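CELL division inhibitor (Pyrococcus furiosus, PDB 1G3Q) binds ADP with magnesium and, as a MinD-type P-loop ATPase, probably hydrolyses ATP in regulating cell division. Local coordinates at residues Met152-Gly155 / Ile156-Lys160. Numbering follows the deposited sequence.
Sequences MKVG and IVLKK
Met152, Lys153, Val154 and Gly155 each accept a backbone hydrogen bond from the amide four residues on, in regular alpha-helical geometry. The bond from Leu158 N to Val154 O is the straightest of the four, 2.9 Å long with an N-H...O angle of 172°. Gly155 O takes Lys159 N at 2.8 Å. On the buried face, the side chains of Val154 and Leu158 run alongside each other in the same direction, with Val154 CG1 4.0 Å from Leu158 CD1. Val154 CG1 stands anti to its own backbone N (chi1 175°), which turns this methyl along the helix to meet the leucine. Residues 152-160 are the C-terminal turns of helix 145-160, the crossover helix of a beta-alpha-beta unit between parallel strands 136-141 and 164-173. Val154 and Leu158 both touch Met131 of helix 125-131, and Leu158 reaches Ile165 of strand 164-173. With an alanine at Leu158, Val154 CG1 would probably lose its apolar neighbour and a gap open toward Met131 and Ile165. On the outer side, Ile156 CG1 lies 3.2 Å from Met152 O. Ile156 CD1 makes a looser apolar contact with Met152 CG at 4.3 Å. Val157 CG2 sits 3.2 Å from Lys153 O, on the flank that touches Met128 of helix 125-131.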
ATOM      1  N   MET A 152     -12.629   6.374   7.158  1.00 33.18           N
ATOM      2  CA  MET A 152     -12.524   6.837   8.535  1.00 33.74           C
ATOM      3  C   MET A 152     -12.862   5.677   9.462  1.00 33.14           C
ATOM      4  O   MET A 152     -12.154   5.415  10.433  1.00 33.07           O
ATOM      5  CB  MET A 152     -13.505   7.980   8.775  1.00 35.56           C
ATOM      6  CG  MET A 152     -13.469   8.557  10.174  1.00 37.42           C
ATOM      7  SD  MET A 152     -14.904   9.607  10.458  1.00 40.47           S
ATOM      8  CE  MET A 152     -14.832  10.662   8.990  1.00 39.39           C
ATOM      9  N   LYS A 153     -13.951   4.982   9.147  1.00 32.76           N
ATOM     10  CA  LYS A 153     -14.393   3.844   9.942  1.00 32.07           C
ATOM     11  C   LYS A 153     -13.305   2.782  10.041  1.00 31.15           C
ATOM     12  O   LYS A 153     -13.095   2.195  11.103  1.00 30.82           O
ATOM     13  CB  LYS A 153     -15.660   3.235   9.336  1.00 32.87           C
ATOM     14  CG  LYS A 153     -16.883   4.138   9.427  1.00 34.18           C
ATOM     15  CD  LYS A 153     -18.119   3.446   8.873  1.00 35.31           C
ATOM     16  CE  LYS A 153     -19.354   4.321   9.009  1.00 35.48           C
ATOM     17  NZ  LYS A 153     -20.557   3.651   8.437  1.00 36.34           N
ATOM     18  N   VAL A 154     -12.617   2.532   8.931  1.00 29.99           N
ATOM     19  CA  VAL A 154     -11.547   1.547   8.925  1.00 28.86           C
ATOM     20  C   VAL A 154     -10.451   2.015   9.877  1.00 28.44           C
ATOM     21  O   VAL A 154      -9.926   1.232  10.664  1.00 27.96           O
ATOM     22  CB  VAL A 154     -10.952   1.367   7.508  1.00 28.74           C
ATOM     23  CG1 VAL A 154      -9.766   0.419   7.559  1.00 28.26           C
ATOM     24  CG2 VAL A 154     -12.019   0.828   6.566  1.00 28.13           C
ATOM     25  N   GLY A 155     -10.122   3.301   9.803  1.00 28.51           N
ATOM     26  CA  GLY A 155      -9.098   3.856  10.669  1.00 28.70           C
ATOM     27  C   GLY A 155      -9.445   3.677  12.134  1.00 28.87           C
ATOM     28  O   GLY A 155      -8.587   3.331  12.951  1.00 28.66           O
ATOM     29  N   ILE A 156     -10.709   3.911  12.471  1.00 29.25           N
ATOM     30  CA  ILE A 156     -11.166   3.764  13.847  1.00 29.40           C
ATOM     31  C   ILE A 156     -10.992   2.315  14.289  1.00 29.03           C
ATOM     32  O   ILE A 156     -10.519   2.046  15.392  1.00 29.17           O
ATOM     33  CB  ILE A 156     -12.649   4.172  13.985  1.00 29.99           C
ATOM     34  CG1 ILE A 156     -12.818   5.631  13.556  1.00 30.35           C
ATOM     35  CG2 ILE A 156     -13.116   3.986  15.425  1.00 30.02           C
ATOM     36  CD1 ILE A 156     -14.240   6.145  13.644  1.00 31.13           C
ATOM     37  N   VAL A 157     -11.362   1.381  13.418  1.00 28.73           N
ATOM     38  CA  VAL A 157     -11.230  -0.036  13.730  1.00 28.12           C
ATOM     39  C   VAL A 157      -9.768  -0.387  13.980  1.00 28.08           C
ATOM     40  O   VAL A 157      -9.432  -1.011  14.988  1.00 27.76           O
ATOM     41  CB  VAL A 157     -11.766  -0.922  12.582  1.00 28.11           C
ATOM     42  CG1 VAL A 157     -11.423  -2.380  12.846  1.00 28.15           C
ATOM     43  CG2 VAL A 157     -13.276  -0.754  12.454  1.00 28.46           C
ATOM     44  N   LEU A 158      -8.898   0.016  13.060  1.00 27.81           N
ATOM     45  CA  LEU A 158      -7.474  -0.267  13.196  1.00 28.20           C
ATOM     46  C   LEU A 158      -6.899   0.406  14.439  1.00 28.54           C
ATOM     47  O   LEU A 158      -6.044  -0.157  15.116  1.00 28.58           O
ATOM     48  CB  LEU A 158      -6.720   0.202  11.948  1.00 27.19           C
ATOM     49  CG  LEU A 158      -7.108  -0.504  10.644  1.00 26.83           C
ATOM     50  CD1 LEU A 158      -6.305   0.076   9.487  1.00 26.42           C
ATOM     51  CD2 LEU A 158      -6.858  -2.001  10.775  1.00 26.28           C
ATOM     52  N   LYS A 159      -7.369   1.613  14.733  1.00 29.73           N
ATOM     53  CA  LYS A 159      -6.890   2.335  15.905  1.00 30.80           C
ATOM     54  C   LYS A 159      -7.205   1.531  17.164  1.00 31.11           C
ATOM     55  O   LYS A 159      -6.357   1.380  18.046  1.00 31.24           O
ATOM     56  CB  LYS A 159      -7.556   3.710  15.988  1.00 31.54           C
ATOM     57  CG  LYS A 159      -7.012   4.585  17.103  1.00 33.05           C
ATOM     58  CD  LYS A 159      -7.716   5.931  17.135  1.00 34.40           C
ATOM     59  CE  LYS A 159      -7.139   6.827  18.221  1.00 35.07           C
ATOM     60  NZ  LYS A 159      -7.882   8.115  18.312  1.00 35.89           N
ATOM     61  N   LYS A 160      -8.427   1.009  17.236  1.00 31.26           N
ATOM     62  CA  LYS A 160      -8.855   0.214  18.381  1.00 31.75           C
ATOM     63  C   LYS A 160      -8.100  -1.111  18.428  1.00 31.70           C
ATOM     64  O   LYS A 160      -7.895  -1.681  19.502  1.00 31.83           O
ATOM     65  CB  LYS A 160     -10.364  -0.045  18.309  1.00 32.36           C
ATOM     66  CG  LYS A 160     -11.207   1.226  18.357  1.00 33.78           C
ATOM     67  CD  LYS A 160     -12.698   0.930  18.236  1.00 34.86           C
ATOM     68  CE  LYS A 160     -13.516   2.207  18.352  1.00 35.40           C
ATOM     69  NZ  LYS A 160     -14.977   1.961  18.200  1.00 36.38           N
TER